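Local coordinates for BauA (Acinetobacter baumannii, PDB 6HCP), which probably takes up iron across the outer membrane as the ferric preacinetobactin complex, acting as a TonB-dependent siderophore receptor, at residues A[50-55]-A[146-151]; A[63-68]-A[138-143]; A[436-441]-A[468-473]. All coordinates share one frame; numbering follows the deposited sequence.

Interaction 1 (A[50-55]-A[146-151])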
ATOM      1  N   GLY A  50     -22.882  29.274  24.006  1.00 30.11           N
ATOM      2  CA  GLY A  50     -22.686  30.718  23.973  1.00 32.51           C
ATOM      3  C   GLY A  50     -22.847  31.316  25.358  1.00 33.77           C
ATOM      4  O   GLY A  50     -22.329  30.760  26.341  1.00 28.72           O
ATOM      5  N   PHE A  51     -23.568  32.442  25.469  1.00 31.23           N
ATOM      6  CA  PHE A  51     -23.600  33.166  26.756  1.00 29.57           C
ATOM      7  C   PHE A  51     -24.489  32.449  27.794  1.00 27.90           C
ATOM      8  O   PHE A  51     -24.501  32.862  28.954  1.00 32.26           O
ATOM      9  CB  PHE A  51     -23.953  34.648  26.534  1.00 28.74           C
ATOM     10  CG  PHE A  51     -25.409  35.016  26.387  1.00 25.38           C
ATOM     11  CD1 PHE A  51     -26.323  34.174  25.786  1.00 27.39           C
ATOM     12  CD2 PHE A  51     -25.845  36.271  26.785  1.00 27.86           C
ATOM     13  CE1 PHE A  51     -27.641  34.560  25.581  1.00 28.00           C
ATOM     14  CE2 PHE A  51     -27.160  36.657  26.584  1.00 26.58           C
ATOM     15  CZ  PHE A  51     -28.054  35.810  25.967  1.00 26.67           C
ATOM     16  N   LEU A  52     -25.163  31.352  27.432  1.00 28.15           N
ATOM     17  CA  LEU A  52     -25.860  30.532  28.436  1.00 30.33           C
ATOM     18  C   LEU A  52     -24.841  29.758  29.293  1.00 31.54           C
ATOM     19  O   LEU A  52     -25.192  29.244  30.341  1.00 35.12           O
ATOM     20  CB  LEU A  52     -26.838  29.556  27.779  1.00 29.49           C
ATOM     21  CG  LEU A  52     -27.893  30.161  26.853  1.00 32.32           C
ATOM     22  CD1 LEU A  52     -28.749  29.065  26.230  1.00 32.37           C
ATOM     23  CD2 LEU A  52     -28.759  31.164  27.603  1.00 35.15           C
ATOM     24  N   GLY A  53     -23.579  29.720  28.860  1.00 28.41           N
ATOM     25  CA  GLY A  53     -22.506  29.035  29.559  1.00 32.13           C
ATOM     26  C   GLY A  53     -22.603  27.510  29.461  1.00 31.83           C
ATOM     27  O   GLY A  53     -23.204  26.939  28.535  1.00 28.31           O
ATOM     28  N   SER A  54     -21.953  26.842  30.412  1.00 33.24           N
ATOM     29  CA  SER A  54     -21.787  25.400  30.368  1.00 32.14           C
ATOM     30  C   SER A  54     -23.126  24.689  30.579  1.00 31.94           C
ATOM     31  O   SER A  54     -23.824  24.917  31.540  1.00 33.28           O
ATOM     32  CB  SER A  54     -20.752  24.956  31.377  1.00 38.01           C
ATOM     33  OG  SER A  54     -20.683  23.540  31.412  1.00 37.40           O
ATOM     34  N   LYS A  55     -23.468  23.765  29.681  1.00 27.48           N
ATOM     35  CA  LYS A  55     -24.666  22.949  29.837  1.00 30.21           C
ATOM     36  C   LYS A  55     -24.325  21.492  29.497  1.00 30.18           C
ATOM     37  O   LYS A  55     -23.577  21.231  28.569  1.00 30.08           O
ATOM     38  CB  LYS A  55     -25.808  23.466  28.958  1.00 31.95           C
ATOM     39  CG  LYS A  55     -26.296  24.868  29.319  1.00 38.36           C
ATOM     40  CD  LYS A  55     -27.323  25.448  28.360  1.00 43.83           C
ATOM     41  CE  LYS A  55     -28.685  24.788  28.452  1.00 47.69           C
ATOM     42  NZ  LYS A  55     -29.377  25.137  29.716  1.00 46.79           N
ATOM     43  N   ALA A 146     -27.060  33.378  16.799  1.00 25.77           N
ATOM     44  CA  ALA A 146     -26.832  34.840  17.057  1.00 28.24           C
ATOM     45  C   ALA A 146     -27.301  35.243  18.470  1.00 24.57           C
ATOM     46  O   ALA A 146     -26.642  36.023  19.156  1.00 25.81           O
ATOM     47  CB  ALA A 146     -27.496  35.696  15.997  1.00 28.32           C
ATOM     48  N   LEU A 147     -28.407  34.678  18.944  1.00 25.88           N
ATOM     49  CA  LEU A 147     -28.857  35.030  20.313  1.00 26.68           C
ATOM     50  C   LEU A 147     -27.735  34.726  21.310  1.00 28.12           C
ATOM     51  O   LEU A 147     -27.433  35.521  22.207  1.00 28.68           O
ATOM     52  CB  LEU A 147     -30.140  34.277  20.697  1.00 25.67           C
ATOM     53  CG  LEU A 147     -30.479  34.373  22.187  1.00 27.40           C
ATOM     54  CD1 LEU A 147     -30.717  35.827  22.598  1.00 30.15           C
ATOM     55  CD2 LEU A 147     -31.658  33.493  22.565  1.00 30.98           C
ATOM     56  N   LEU A 148     -27.126  33.550  21.155  1.00 24.96           N
ATOM     57  CA  LEU A 148     -26.131  33.042  22.125  1.00 23.91           C
ATOM     58  C   LEU A 148     -24.788  33.748  21.967  1.00 26.70           C
ATOM     59  O   LEU A 148     -24.079  33.945  22.944  1.00 28.42           O
ATOM     60  CB  LEU A 148     -25.950  31.539  21.908  1.00 27.44           C
ATOM     61  CG  LEU A 148     -27.224  30.708  21.869  1.00 30.82           C
ATOM     62  CD1 LEU A 148     -26.904  29.239  21.652  1.00 30.73           C
ATOM     63  CD2 LEU A 148     -28.037  30.920  23.134  1.00 36.08           C
ATOM     64  N   ASN A 149     -24.406  34.046  20.710  1.00 25.33           N
ATOM     65  CA  ASN A 149     -23.017  34.327  20.377  1.00 26.90           C
ATOM     66  C   ASN A 149     -22.829  35.681  19.683  1.00 34.92           C
ATOM     67  O   ASN A 149     -21.698  36.099  19.482  1.00 35.55           O
ATOM     68  CB  ASN A 149     -22.436  33.228  19.480  1.00 32.14           C
ATOM     69  CG  ASN A 149     -21.991  32.020  20.273  1.00 30.38           C
ATOM     70  OD1 ASN A 149     -21.325  32.177  21.286  1.00 31.42           O
ATOM     71  ND2 ASN A 149     -22.433  30.839  19.874  1.00 29.52           N
ATOM     72  N   GLY A 150     -23.919  36.320  19.251  1.00 29.52           N
ATOM     73  CA  GLY A 150     -23.792  37.505  18.425  1.00 31.07           C
ATOM     74  C   GLY A 150     -23.297  37.154  17.025  1.00 36.01           C
ATOM     75  O   GLY A 150     -23.610  36.097  16.487  1.00 39.09           O
ATOM     76  N   MET A 151     -22.799  38.160  16.322  1.00 28.52           N
ATOM     77  CA  MET A 151     -22.385  37.978  14.967  1.00 28.27           C
ATOM     78  C   MET A 151     -20.864  37.914  14.950  1.00 32.20           C
ATOM     79  O   MET A 151     -20.186  38.910  15.164  1.00 30.41           O
ATOM     80  CB  MET A 151     -22.865  39.137  14.083  1.00 27.62           C
ATOM     81  CG  MET A 151     -22.511  38.991  12.605  1.00 30.22           C
ATOM     82  SD  MET A 151     -23.329  40.277  11.616  1.00 37.66           S
ATOM     83  CE  MET A 151     -22.367  41.702  12.107  1.00 41.20           C
TER
HETATM   84  O   HOH W   1     -21.064  28.558  21.344  1.00 34.98           O

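Interaction 2 (A[63-68]-A[138-143]). With EDO (1,2-ethanediol), chain H.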
ATOM      1  N   ASN A  63     -27.854  20.716  18.950  1.00 26.12           N
ATOM      2  CA  ASN A  63     -26.994  19.594  18.612  1.00 29.00           C
ATOM      3  C   ASN A  63     -25.534  20.021  18.819  1.00 30.60           C
ATOM      4  O   ASN A  63     -25.001  20.883  18.102  1.00 29.48           O
ATOM      5  CB  ASN A  63     -27.313  19.114  17.190  1.00 28.42           C
ATOM      6  CG  ASN A  63     -26.641  17.802  16.834  1.00 34.00           C
ATOM      7  OD1 ASN A  63     -25.585  17.482  17.361  1.00 38.62           O
ATOM      8  ND2 ASN A  63     -27.269  17.020  15.974  1.00 35.25           N
ATOM      9  N   THR A  64     -24.932  19.491  19.887  1.00 27.83           N
ATOM     10  CA  THR A  64     -23.628  19.885  20.382  1.00 24.34           C
ATOM     11  C   THR A  64     -22.739  18.647  20.556  1.00 30.65           C
ATOM     12  O   THR A  64     -23.227  17.546  20.815  1.00 29.41           O
ATOM     13  CB  THR A  64     -23.713  20.587  21.736  1.00 31.24           C
ATOM     14  OG1 THR A  64     -24.411  19.722  22.644  1.00 36.06           O
ATOM     15  CG2 THR A  64     -24.390  21.937  21.622  1.00 29.78           C
ATOM     16  N   ILE A  65     -21.434  18.854  20.386  1.00 27.98           N
ATOM     17  CA  ILE A  65     -20.456  17.813  20.706  1.00 29.20           C
ATOM     18  C   ILE A  65     -19.174  18.491  21.157  1.00 29.48           C
ATOM     19  O   ILE A  65     -18.844  19.591  20.695  1.00 28.35           O
ATOM     20  CB  ILE A  65     -20.225  16.867  19.508  1.00 29.45           C
ATOM     21  CG1 ILE A  65     -19.289  15.720  19.911  1.00 35.92           C
ATOM     22  CG2 ILE A  65     -19.682  17.627  18.311  1.00 29.81           C
ATOM     23  CD1 ILE A  65     -19.688  14.384  19.397  1.00 44.95           C
ATOM     24  N   SER A  66     -18.504  17.885  22.141  1.00 25.61           N
ATOM     25  CA  SER A  66     -17.223  18.384  22.604  1.00 24.57           C
ATOM     26  C   SER A  66     -16.186  17.260  22.590  1.00 27.10           C
ATOM     27  O   SER A  66     -16.377  16.247  23.249  1.00 27.92           O
ATOM     28  CB  SER A  66     -17.358  18.964  23.980  1.00 27.23           C
ATOM     29  OG  SER A  66     -16.094  19.326  24.504  1.00 26.38           O
ATOM     30  N   TYR A  67     -15.102  17.482  21.853  1.00 26.46           N
ATOM     31  CA  TYR A  67     -13.996  16.523  21.747  1.00 29.20           C
ATOM     32  C   TYR A  67     -12.925  16.886  22.772  1.00 30.35           C
ATOM     33  O   TYR A  67     -12.573  18.054  22.930  1.00 27.23           O
ATOM     34  CB  TYR A  67     -13.400  16.549  20.344  1.00 26.04           C
ATOM     35  CG  TYR A  67     -14.393  16.261  19.254  1.00 22.51           C
ATOM     36  CD1 TYR A  67     -14.805  14.966  18.992  1.00 25.18           C
ATOM     37  CD2 TYR A  67     -14.953  17.290  18.497  1.00 24.43           C
ATOM     38  CE1 TYR A  67     -15.789  14.701  18.049  1.00 26.46           C
ATOM     39  CE2 TYR A  67     -15.935  17.033  17.551  1.00 24.05           C
ATOM     40  CZ  TYR A  67     -16.270  15.722  17.249  1.00 27.89           C
ATOM     41  OH  TYR A  67     -17.292  15.456  16.374  1.00 26.22           O
ATOM     42  N   THR A  68     -12.316  15.855  23.368  1.00 28.33           N
ATOM     43  CA  THR A  68     -11.239  16.059  24.359  1.00 28.52           C
ATOM     44  C   THR A  68      -9.879  16.123  23.665  1.00 27.88           C
ATOM     45  O   THR A  68      -9.685  15.629  22.547  1.00 27.14           O
ATOM     46  CB  THR A  68     -11.252  14.962  25.434  1.00 31.30           C
ATOM     47  OG1 THR A  68     -10.887  13.733  24.802  1.00 29.07           O
ATOM     48  CG2 THR A  68     -12.602  14.809  26.102  1.00 29.16           C
ATOM     49  N   VAL A 138     -12.453  20.806  22.071  1.00 24.30           N
ATOM     50  CA  VAL A 138     -12.896  21.427  20.837  1.00 27.09           C
ATOM     51  C   VAL A 138     -14.388  21.159  20.707  1.00 26.05           C
ATOM     52  O   VAL A 138     -14.785  20.002  20.589  1.00 27.12           O
ATOM     53  CB  VAL A 138     -12.134  20.875  19.621  1.00 25.49           C
ATOM     54  CG1 VAL A 138     -12.763  21.371  18.320  1.00 25.25           C
ATOM     55  CG2 VAL A 138     -10.665  21.229  19.675  1.00 26.16           C
ATOM     56  N   GLU A 139     -15.199  22.217  20.863  1.00 24.40           N
ATOM     57  CA  GLU A 139     -16.615  22.116  20.968  1.00 24.67           C
ATOM     58  C   GLU A 139     -17.275  22.621  19.676  1.00 24.88           C
ATOM     59  O   GLU A 139     -16.827  23.591  19.060  1.00 27.43           O
ATOM     60  CB  GLU A 139     -17.142  22.962  22.139  1.00 26.57           C
ATOM     61  CG  GLU A 139     -16.463  22.702  23.465  1.00 27.60           C
ATOM     62  CD  GLU A 139     -16.999  23.555  24.600  1.00 30.92           C
ATOM     63  OE1 GLU A 139     -17.693  24.587  24.314  1.00 29.81           O
ATOM     64  OE2 GLU A 139     -16.779  23.160  25.768  1.00 29.82           O
ATOM     65  N   VAL A 140     -18.360  21.961  19.288  1.00 22.06           N
ATOM     66  CA  VAL A 140     -19.138  22.345  18.121  1.00 24.13           C
ATOM     67  C   VAL A 140     -20.593  22.488  18.551  1.00 25.00           C
ATOM     68  O   VAL A 140     -21.175  21.585  19.177  1.00 28.60           O
ATOM     69  CB  VAL A 140     -19.026  21.336  16.961  1.00 27.90           C
ATOM     70  CG1 VAL A 140     -19.807  21.815  15.737  1.00 30.71           C
ATOM     71  CG2 VAL A 140     -17.590  21.057  16.583  1.00 28.53           C
ATOM     72  N   LEU A 141     -21.200  23.603  18.140  1.00 25.09           N
ATOM     73  CA  LEU A 141     -22.643  23.797  18.238  1.00 24.59           C
ATOM     74  C   LEU A 141     -23.165  23.986  16.816  1.00 24.21           C
ATOM     75  O   LEU A 141     -22.684  24.859  16.104  1.00 27.34           O
ATOM     76  CB  LEU A 141     -22.953  25.019  19.103  1.00 27.73           C
ATOM     77  CG  LEU A 141     -24.453  25.246  19.343  1.00 33.73           C
ATOM     78  CD1 LEU A 141     -24.694  25.891  20.693  1.00 44.30           C
ATOM     79  CD2 LEU A 141     -25.071  26.073  18.235  1.00 36.84           C
ATOM     80  N   LYS A 142     -24.068  23.110  16.391  1.00 23.64           N
ATOM     81  CA  LYS A 142     -24.487  23.062  15.011  1.00 24.93           C
ATOM     82  C   LYS A 142     -25.637  24.042  14.779  1.00 25.31           C
ATOM     83  O   LYS A 142     -26.544  24.201  15.603  1.00 26.52           O
ATOM     84  CB  LYS A 142     -24.864  21.638  14.596  1.00 27.70           C
ATOM     85  CG  LYS A 142     -23.687  20.669  14.688  1.00 31.58           C
ATOM     86  CD  LYS A 142     -24.046  19.240  14.411  1.00 38.96           C
ATOM     87  CE  LYS A 142     -23.066  18.269  15.044  1.00 34.22           C
ATOM     88  NZ  LYS A 142     -23.299  16.903  14.545  1.00 47.03           N
ATOM     89  N   GLY A 143     -25.563  24.703  13.624  1.00 24.19           N
ATOM     90  CA  GLY A 143     -26.553  25.700  13.205  1.00 24.79           C
ATOM     91  C   GLY A 143     -26.210  27.081  13.744  1.00 22.89           C
ATOM     92  O   GLY A 143     -25.263  27.259  14.508  1.00 24.50           O
TER
HETATM   93  C1  EDO H 805     -21.584  17.816  24.806  1.00 42.08           C
HETATM   94  O1  EDO H 805     -22.924  18.054  25.273  1.00 45.29           O
HETATM   95  C2  EDO H 805     -21.483  16.442  24.141  1.00 40.75           C
HETATM   96  O2  EDO H 805     -20.142  16.246  23.626  1.00 34.44           O
HETATM   97  O   HOH W   2     -28.318  22.736  17.161  1.00 28.72           O
HETATM   98  O   HOH W   3     -16.579  20.684  26.675  1.00 28.67           O

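Interaction 3 (A[436-441]-A[468-473]). With C8E ((hydroxyethyloxy)tri(ethyloxy)octane), chain B.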
ATOM      1  N   VAL A 436     -38.823  20.363  32.355  1.00 35.29           N
ATOM      2  CA  VAL A 436     -39.216  21.184  31.210  1.00 38.08           C
ATOM      3  C   VAL A 436     -38.477  22.518  31.310  1.00 39.98           C
ATOM      4  O   VAL A 436     -38.521  23.170  32.350  1.00 38.79           O
ATOM      5  CB  VAL A 436     -40.738  21.393  31.132  1.00 39.40           C
ATOM      6  CG1 VAL A 436     -41.123  22.223  29.911  1.00 39.69           C
ATOM      7  CG2 VAL A 436     -41.486  20.070  31.122  1.00 45.49           C
ATOM      8  N   GLN A 437     -37.665  22.819  30.291  1.00 30.69           N
ATOM      9  CA  GLN A 437     -36.757  23.967  30.335  1.00 27.31           C
ATOM     10  C   GLN A 437     -36.964  24.827  29.081  1.00 37.17           C
ATOM     11  O   GLN A 437     -36.823  24.335  27.956  1.00 31.82           O
ATOM     12  CB  GLN A 437     -35.312  23.497  30.431  1.00 33.61           C
ATOM     13  CG  GLN A 437     -35.025  22.735  31.714  1.00 38.22           C
ATOM     14  CD  GLN A 437     -33.637  22.146  31.744  1.00 46.88           C
ATOM     15  OE1 GLN A 437     -32.683  22.723  31.220  1.00 44.71           O
ATOM     16  NE2 GLN A 437     -33.512  21.010  32.418  1.00 44.45           N
ATOM     17  N   LEU A 438     -37.488  26.041  29.291  1.00 32.51           N
ATOM     18  CA  LEU A 438     -37.805  26.980  28.201  1.00 33.50           C
ATOM     19  C   LEU A 438     -36.812  28.137  28.250  1.00 35.57           C
ATOM     20  O   LEU A 438     -36.711  28.826  29.272  1.00 31.49           O
ATOM     21  CB  LEU A 438     -39.229  27.510  28.369  1.00 32.40           C
ATOM     22  CG  LEU A 438     -39.627  28.643  27.422  1.00 33.15           C
ATOM     23  CD1 LEU A 438     -39.710  28.150  25.994  1.00 32.64           C
ATOM     24  CD2 LEU A 438     -40.953  29.247  27.846  1.00 36.75           C
ATOM     25  N   THR A 439     -36.074  28.324  27.149  1.00 30.43           N
ATOM     26  CA  THR A 439     -35.114  29.421  27.045  1.00 26.41           C
ATOM     27  C   THR A 439     -35.679  30.445  26.042  1.00 29.28           C
ATOM     28  O   THR A 439     -36.154  30.071  24.989  1.00 29.67           O
ATOM     29  CB  THR A 439     -33.730  28.912  26.627  1.00 32.18           C
ATOM     30  OG1 THR A 439     -33.216  28.022  27.613  1.00 32.18           O
ATOM     31  CG2 THR A 439     -32.724  30.026  26.442  1.00 32.72           C
ATOM     32  N   LEU A 440     -35.685  31.719  26.436  1.00 28.34           N
ATOM     33  CA  LEU A 440     -36.164  32.844  25.624  1.00 30.19           C
ATOM     34  C   LEU A 440     -35.092  33.923  25.703  1.00 28.17           C
ATOM     35  O   LEU A 440     -34.603  34.231  26.799  1.00 29.19           O
ATOM     36  CB  LEU A 440     -37.442  33.449  26.221  1.00 38.53           C
ATOM     37  CG  LEU A 440     -38.674  32.571  26.313  1.00 54.53           C
ATOM     38  CD1 LEU A 440     -39.778  33.336  27.031  1.00 51.64           C
ATOM     39  CD2 LEU A 440     -39.137  32.141  24.930  1.00 61.71           C
ATOM     40  N   GLY A 441     -34.882  34.643  24.596  1.00 25.21           N
ATOM     41  CA  GLY A 441     -33.991  35.765  24.660  1.00 26.78           C
ATOM     42  C   GLY A 441     -34.032  36.625  23.409  1.00 23.92           C
ATOM     43  O   GLY A 441     -34.637  36.267  22.397  1.00 24.46           O
ATOM     44  N   VAL A 468     -35.680  31.093  20.845  1.00 26.46           N
ATOM     45  CA  VAL A 468     -36.462  30.349  21.807  1.00 28.20           C
ATOM     46  C   VAL A 468     -36.115  28.865  21.666  1.00 29.17           C
ATOM     47  O   VAL A 468     -35.875  28.366  20.571  1.00 27.15           O
ATOM     48  CB  VAL A 468     -37.965  30.603  21.622  1.00 35.09           C
ATOM     49  CG1 VAL A 468     -38.419  30.303  20.210  1.00 36.95           C
ATOM     50  CG2 VAL A 468     -38.801  29.807  22.614  1.00 33.38           C
ATOM     51  N   ALA A 469     -35.994  28.186  22.800  1.00 27.72           N
ATOM     52  CA  ALA A 469     -35.702  26.772  22.796  1.00 28.59           C
ATOM     53  C   ALA A 469     -36.476  26.098  23.936  1.00 32.91           C
ATOM     54  O   ALA A 469     -36.652  26.671  25.008  1.00 32.26           O
ATOM     55  CB  ALA A 469     -34.221  26.562  22.956  1.00 30.17           C
ATOM     56  N   LEU A 470     -36.926  24.874  23.680  1.00 29.19           N
ATOM     57  CA  LEU A 470     -37.672  24.100  24.655  1.00 31.26           C
ATOM     58  C   LEU A 470     -37.033  22.723  24.759  1.00 31.23           C
ATOM     59  O   LEU A 470     -36.798  22.061  23.737  1.00 32.14           O
ATOM     60  CB  LEU A 470     -39.128  24.000  24.192  1.00 33.21           C
ATOM     61  CG  LEU A 470     -40.046  23.155  25.068  1.00 37.16           C
ATOM     62  CD1 LEU A 470     -40.090  23.721  26.481  1.00 35.71           C
ATOM     63  CD2 LEU A 470     -41.434  23.083  24.453  1.00 38.28           C
ATOM     64  N   LEU A 471     -36.760  22.305  25.997  1.00 31.72           N
ATOM     65  CA  LEU A 471     -36.248  20.985  26.252  1.00 30.33           C
ATOM     66  C   LEU A 471     -37.123  20.268  27.294  1.00 32.20           C
ATOM     67  O   LEU A 471     -37.443  20.843  28.321  1.00 34.31           O
ATOM     68  CB  LEU A 471     -34.812  21.098  26.744  1.00 32.28           C
ATOM     69  CG  LEU A 471     -34.150  19.737  26.932  1.00 36.41           C
ATOM     70  CD1 LEU A 471     -32.776  19.700  26.316  1.00 31.72           C
ATOM     71  CD2 LEU A 471     -34.127  19.349  28.402  1.00 37.09           C
ATOM     72  N   ILE A 472     -37.530  19.039  26.966  1.00 31.96           N
ATOM     73  CA  ILE A 472     -38.295  18.181  27.854  1.00 33.85           C
ATOM     74  C   ILE A 472     -37.476  16.917  28.155  1.00 35.43           C
ATOM     75  O   ILE A 472     -37.086  16.178  27.246  1.00 34.98           O
ATOM     76  CB  ILE A 472     -39.659  17.840  27.247  1.00 38.10           C
ATOM     77  CG1 ILE A 472     -40.500  19.096  26.991  1.00 41.30           C
ATOM     78  CG2 ILE A 472     -40.384  16.831  28.140  1.00 38.64           C
ATOM     79  CD1 ILE A 472     -41.696  18.854  26.100  1.00 41.26           C
ATOM     80  N   LYS A 473     -37.195  16.709  29.440  1.00 37.43           N
ATOM     81  CA  LYS A 473     -36.572  15.482  29.913  1.00 35.92           C
ATOM     82  C   LYS A 473     -37.657  14.427  30.103  1.00 35.27           C
ATOM     83  O   LYS A 473     -38.298  14.393  31.129  1.00 44.86           O
ATOM     84  CB  LYS A 473     -35.797  15.755  31.202  1.00 38.60           C
ATOM     85  CG  LYS A 473     -34.681  16.779  31.068  1.00 38.05           C
ATOM     86  CD  LYS A 473     -34.001  17.153  32.360  1.00 45.01           C
ATOM     87  CE  LYS A 473     -32.996  16.123  32.835  1.00 60.22           C
ATOM     88  NZ  LYS A 473     -31.723  16.204  32.082  1.00 66.58           N
TER
HETATM   89  C1  C8E B 826     -40.677  34.518  14.258  1.00 65.60           C
HETATM   90  C2  C8E B 826     -40.259  33.690  15.453  1.00 64.08           C
HETATM   91  C3  C8E B 826     -39.895  34.611  16.607  1.00 59.52           C
HETATM   92  C4  C8E B 826     -39.463  33.844  17.856  1.00 57.29           C
HETATM   93  C5  C8E B 826     -40.020  34.523  19.099  1.00 53.56           C
HETATM   94  C6  C8E B 826     -39.077  34.523  20.277  1.00 45.19           C
HETATM   95  C7  C8E B 826     -39.109  35.872  20.944  1.00 43.80           C
HETATM   96  C8  C8E B 826     -38.525  35.755  22.315  1.00 42.43           C
HETATM   97  O9  C8E B 826     -38.287  37.067  22.784  1.00 44.99           O
HETATM   98  C10 C8E B 826     -38.673  37.287  24.126  1.00 50.44           C
HETATM   99  C11 C8E B 826     -37.855  38.408  24.742  1.00 49.72           C
HETATM  100  O12 C8E B 826     -37.317  37.963  25.998  1.00 62.57           O
HETATM  101  C13 C8E B 826     -37.607  38.782  27.126  1.00 66.92           C
HETATM  102  C14 C8E B 826     -36.417  38.734  28.079  1.00 81.86           C
HETATM  103  O15 C8E B 826     -36.033  37.384  28.349  1.00 78.39           O

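Interaction 1 (A[50-55]-A[146-151])
Phe51 meets Leu147 and Leu148 chiefly at their backbone, its ring set obliquely to their carbonyl oxygens. Its CG sits between the backbone N and the carbonyl carbon (chi1 82°), which puts the start of the ring beside the end of the short helix 146-149. From there two neighbouring ring atoms each meet a carbonyl: Phe51 CD1 lies 3.6 Å from Leu148 O, and Phe51 CE1 is 3.5 Å from Leu147 O. Methyl contacts are looser, with Phe51 CZ 4.3 Å from Leu147 CD1. The same two carbonyls are engaged by polar donors. Phe51 N gives a hydrogen bond of 3.0 Å to Leu148 O, reaching it from 23° off the carbonyl plane, whereas Leu147 O accepts from Arg443, a barrel residue that also makes a cation-pi contact with the Phe51 ring. The arrangement is one place where the plug of this TonB-dependent receptor meets its barrel: a helix end of the plug, a 3-10 turn from the N-terminal part of the chain and an arginine of the barrel wall share one buried junction. Leu52 and Leu148 meet through their branches, crossing at a slant, with Leu52 CD1 3.7 Å from Leu148 CD2. Leu148 also packs on Phe62 and Ile485. At Gly50 the absence of a side chain permits a close approach, its CA standing 3.3 Å from Asn149 OD1. The amide nitrogen of Asn149 is turned to other partners: Asn149 ND2 donates to Ser145 OG and, at 3.0 Å, to a water that also receives a weak bond from Gly50 N.

Interaction 2 (A[63-68]-A[138-143])
The Tyr67 ring presents an edge to Val140, with Tyr67 CE2 4.5 Å from Val140 CG2, and takes Ile65 CG1 over one face, 4.0 Å above the plane and offset toward the rim. Val138 O approaches the ring obliquely, 3.4 Å from Tyr67 CD2. Tyr71 meets the same ring, the planes inclined by about 20°. A second flat group ends the Asn63 side chain, which crosses the extended Lys142 chain at a slant; Asn63 OD1 is 3.5 Å from Lys142 CE, while Asn63 ND2 bonds to Ser529 of the barrel and Lys142 NZ forms a salt bridge with Asp88. These groups belong to an antiparallel strand pair in the mixed sheet of the plug domain, strand 64-68 beside strand 135-142. Ile65 with Val140 and Tyr67 with Val138 are hydrogen-bonded pairs, extended by Lys142 N to Asn63 O. Ile65, Tyr67, Val138 and Val140 share one face, and the last three pack on Ile84 of helix 81-84. On the other face Glu139 OE1 accepts from Asn162 ND2 and Asn48 N, while Glu139 OE2 accepts a 2.6 Å hydrogen bond from a water that in turn accepts from Ser66 OG. Ser66 N bonds to O2 of a 1,2-ethanediol molecule, probably from the crystallisation liquor. At the Asn63 end, one water accepts from Asn63 N at 2.7 Å and donates to Lys142 O at 2.8 Å.

Interaction 3 (A[436-441]-A[468-473])
Gln437 reaches across toward Leu471 and Lys473 on the neighbouring strand of a beta hairpin, 436-451 with 461-473, in the wall of the transmembrane beta-barrel. Its CB lies 4.0 Å from Leu471 O, the oxygen that accepts the hydrogen bond from Gln437 N. CG stands anti to the carbonyl carbon (chi1 -63°), and the chain then runs on extended, with CD anti to CA (chi2 174°). Along this course Gln437 CD comes 4.4 Å from Leu471 CD2. At the tip Gln437 NE2 lies 3.9 Å from Lys473 CD and donates to Asp434 O, so the amide is tied back to the turn just before its own strand while it touches the next. The bent Lys473 chain carries its ammonium to a salt bridge with Asp59.

Gln437, Thr439, Ala469 and Leu471 share the face turned to the interior, where Leu52 touches Thr439 and Pro61 touches Ala469. Thr439 OG1 is hydrogen-bonded to Thr428 on the preceding strand. Reciprocal backbone bonds join Gln437 to Leu471 and Thr439 to Ala469, giving the ladder of an antiparallel barrel. Val436, Leu438, Leu440, Val468, Leu470 and Ile472 form the other, apolar face, as expected of a surface toward lipid; a bound detergent molecule touches Leu470. There Val436 CG1 meets Leu470 CD1 at 3.9 Å, and Leu438 CD1 lies 3.5 Å from Ala469 O. Leu440 and Val468 stand side by side and point the same way, their methyls Leu440 CD2 and Val468 CG2 pressed to 3.3 Å, tighter than usual van der Waals contact.

From the N terminus the chain passes through 50-55 and then 63-68 before crossing more of the plug. Strand 135-142 then returns beside 63-68 and closes interaction 2, and a few residues later, at 146-151, the chain closes interaction 1. The second contact is therefore nested within the loop of the first, and the two touch where Leu148 packs on Leu141. Interaction 3 follows in series, closing a hairpin of the barrel. It does not touch interaction 2, their nearest atoms being about 9 Å apart, but it does touch interaction 1, where Leu147 packs against Gly441 and Leu52 against Thr439. Interaction 1 thus stands between the plug sheet and the barrel wall and is in contact with both.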